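Side-chain contact in Rho-class glutathione S-transferase (Laternula elliptica, PDB 3QAV), which probably transfers glutathione to electrophilic substrates, as glutathione S-transferases generally do: residues 39-42 with 43-47. Sequence-based numbering, arbitrary orientation.
Sequences WKVL and LVLQE
L43 lies against W39 one helical turn back, and its side chain can be followed outward from the backbone. CB sits 3.5 Å from W39 O, the same carbonyl oxygen that accepts the hydrogen bond from L43 N at 2.9 Å. CG, set beside the backbone N by a chi1 of -79°, lies near that oxygen and 3.6 Å from W39 CD1. CD1 lies 3.9 Å from W39 CD1, and both methyls come to 4.0 Å from W39 NE1; the isopropyl end slants across the CD1-NE1 side of the five-membered ring, both methyls on the same side of its plane. The indole is brought there by a chi1 of -155°, which swings W39 CG beside its own carbonyl. W39 NE1 is hydrogen-bonded to T225 OG1, and F189 of helix 183-197 packs edge-to-face with the ring; together they probably limit its rotation. Around the turn V41 and L45 run side by side in the same direction, V41 CG1 4.1 Å from L45 CD1. Q46 CG, beside its backbone N, comes 3.1 Å from L42 O; the chain bends beyond it, and NE2 is hydrogen-bonded to Y52 OH. Further i to i+4 bonds, V44 N to K40 O, L45 N to V41 O and Q46 N to L42 O, tie the turns together. V41 and V44 face helix 91-101, and K40 NZ is hydrogen-bonded to T92 OG1, next to the glutathione-binding S91. Such i/i+4 packing belongs to the first helix of the thioredoxin-like N-terminal domain of glutathione S-transferases, the crossover between parallel strands 28-31 and 53-56 in its beta-alpha-beta unit.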
ATOM      1  N   TRP A  39     -12.734   6.172  -5.348  1.00 25.32           N
ATOM      2  CA  TRP A  39     -13.736   5.178  -5.720  1.00 25.61           C
ATOM      3  C   TRP A  39     -13.862   4.135  -4.626  1.00 23.78           C
ATOM      4  O   TRP A  39     -14.963   3.747  -4.263  1.00 24.37           O
ATOM      5  CB  TRP A  39     -13.346   4.500  -7.042  1.00 25.25           C
ATOM      6  CG  TRP A  39     -14.503   3.926  -7.803  1.00 25.44           C
ATOM      7  CD1 TRP A  39     -15.739   3.606  -7.309  1.00 26.15           C
ATOM      8  CD2 TRP A  39     -14.521   3.565  -9.191  1.00 24.51           C
ATOM      9  NE1 TRP A  39     -16.521   3.070  -8.306  1.00 26.75           N
ATOM     10  CE2 TRP A  39     -15.798   3.033  -9.470  1.00 25.65           C
ATOM     11  CE3 TRP A  39     -13.581   3.642 -10.227  1.00 24.08           C
ATOM     12  CZ2 TRP A  39     -16.162   2.573 -10.745  1.00 25.22           C
ATOM     13  CZ3 TRP A  39     -13.939   3.189 -11.493  1.00 26.80           C
ATOM     14  CH2 TRP A  39     -15.222   2.659 -11.740  1.00 26.84           C
ATOM     15  N   LYS A  40     -12.728   3.688  -4.099  1.00 23.60           N
ATOM     16  CA  LYS A  40     -12.716   2.694  -3.029  1.00 22.97           C
ATOM     17  C   LYS A  40     -13.625   3.141  -1.891  1.00 23.38           C
ATOM     18  O   LYS A  40     -14.473   2.379  -1.407  1.00 23.08           O
ATOM     19  CB  LYS A  40     -11.296   2.517  -2.485  1.00 23.78           C
ATOM     20  CG  LYS A  40     -10.354   1.700  -3.358  1.00 24.45           C
ATOM     21  CD  LYS A  40      -8.895   1.889  -2.923  1.00 28.18           C
ATOM     22  CE  LYS A  40      -8.647   1.436  -1.486  1.00 29.30           C
ATOM     23  NZ  LYS A  40      -7.229   1.671  -1.028  1.00 30.06           N
ATOM     24  N   VAL A  41     -13.440   4.386  -1.467  1.00 21.53           N
ATOM     25  CA  VAL A  41     -14.225   4.950  -0.381  1.00 22.65           C
ATOM     26  C   VAL A  41     -15.726   5.019  -0.690  1.00 23.59           C
ATOM     27  O   VAL A  41     -16.549   4.654   0.148  1.00 23.27           O
ATOM     28  CB  VAL A  41     -13.704   6.363  -0.003  1.00 19.80           C
ATOM     29  CG1 VAL A  41     -14.585   6.973   1.080  1.00 21.16           C
ATOM     30  CG2 VAL A  41     -12.264   6.247   0.532  1.00 21.94           C
ATOM     31  N   LEU A  42     -16.080   5.474  -1.890  1.00 24.70           N
ATOM     32  CA  LEU A  42     -17.489   5.581  -2.261  1.00 25.05           C
ATOM     33  C   LEU A  42     -18.155   4.209  -2.298  1.00 25.73           C
ATOM     34  O   LEU A  42     -19.318   4.064  -1.909  1.00 26.30           O
ATOM     35  CB  LEU A  42     -17.633   6.264  -3.621  1.00 27.69           C
ATOM     36  CG  LEU A  42     -17.074   7.696  -3.734  1.00 28.63           C
ATOM     37  CD1 LEU A  42     -17.303   8.222  -5.149  1.00 29.37           C
ATOM     38  CD2 LEU A  42     -17.751   8.601  -2.707  1.00 29.04           C
ATOM     39  N   LEU A  43     -17.417   3.206  -2.771  1.00 24.14           N
ATOM     40  CA  LEU A  43     -17.944   1.851  -2.860  1.00 24.15           C
ATOM     41  C   LEU A  43     -18.234   1.279  -1.482  1.00 23.32           C
ATOM     42  O   LEU A  43     -19.263   0.649  -1.273  1.00 23.89           O
ATOM     43  CB  LEU A  43     -16.962   0.938  -3.605  1.00 25.21           C
ATOM     44  CG  LEU A  43     -16.974   1.043  -5.130  1.00 26.98           C
ATOM     45  CD1 LEU A  43     -16.013   0.025  -5.716  1.00 27.51           C
ATOM     46  CD2 LEU A  43     -18.385   0.779  -5.646  1.00 28.28           C
ATOM     47  N   VAL A  44     -17.318   1.480  -0.544  1.00 22.52           N
ATOM     48  CA  VAL A  44     -17.528   0.983   0.815  1.00 23.13           C
ATOM     49  C   VAL A  44     -18.773   1.633   1.421  1.00 24.39           C
ATOM     50  O   VAL A  44     -19.607   0.955   2.007  1.00 26.97           O
ATOM     51  CB  VAL A  44     -16.323   1.295   1.727  1.00 22.13           C
ATOM     52  CG1 VAL A  44     -16.665   0.963   3.180  1.00 21.99           C
ATOM     53  CG2 VAL A  44     -15.122   0.500   1.280  1.00 17.69           C
ATOM     54  N   LEU A  45     -18.888   2.952   1.282  1.00 24.08           N
ATOM     55  CA  LEU A  45     -20.038   3.675   1.815  1.00 25.66           C
ATOM     56  C   LEU A  45     -21.352   3.185   1.200  1.00 26.13           C
ATOM     57  O   LEU A  45     -22.321   2.940   1.911  1.00 24.40           O
ATOM     58  CB  LEU A  45     -19.886   5.181   1.559  1.00 24.09           C
ATOM     59  CG  LEU A  45     -18.830   5.940   2.370  1.00 25.69           C
ATOM     60  CD1 LEU A  45     -18.591   7.313   1.730  1.00 25.51           C
ATOM     61  CD2 LEU A  45     -19.287   6.079   3.822  1.00 21.30           C
ATOM     62  N   GLN A  46     -21.370   3.047  -0.125  1.00 26.26           N
ATOM     63  CA  GLN A  46     -22.557   2.591  -0.838  1.00 27.81           C
ATOM     64  C   GLN A  46     -22.907   1.150  -0.468  1.00 29.59           C
ATOM     65  O   GLN A  46     -24.054   0.848  -0.147  1.00 32.79           O
ATOM     66  CB  GLN A  46     -22.334   2.680  -2.348  1.00 28.76           C
ATOM     67  CG  GLN A  46     -22.248   4.094  -2.923  1.00 31.53           C
ATOM     68  CD  GLN A  46     -23.592   4.801  -2.982  1.00 32.77           C
ATOM     69  OE1 GLN A  46     -24.608   4.198  -3.321  1.00 33.95           O
ATOM     70  NE2 GLN A  46     -23.596   6.092  -2.672  1.00 32.88           N
ATOM     71  N   GLU A  47     -21.920   0.261  -0.516  1.00 29.68           N
ATOM     72  CA  GLU A  47     -22.158  -1.143  -0.194  1.00 32.02           C
ATOM     73  C   GLU A  47     -22.722  -1.312   1.213  1.00 33.87           C
ATOM     74  O   GLU A  47     -23.636  -2.107   1.432  1.00 35.10           O
ATOM     75  CB  GLU A  47     -20.860  -1.941  -0.326  1.00 30.64           C
ATOM     76  CG  GLU A  47     -20.426  -2.165  -1.762  1.00 31.26           C
ATOM     77  CD  GLU A  47     -21.276  -3.206  -2.466  1.00 30.61           C
ATOM     78  OE1 GLU A  47     -21.237  -3.264  -3.710  1.00 31.50           O
ATOM     79  OE2 GLU A  47     -21.973  -3.974  -1.772  1.00 32.82           O
TER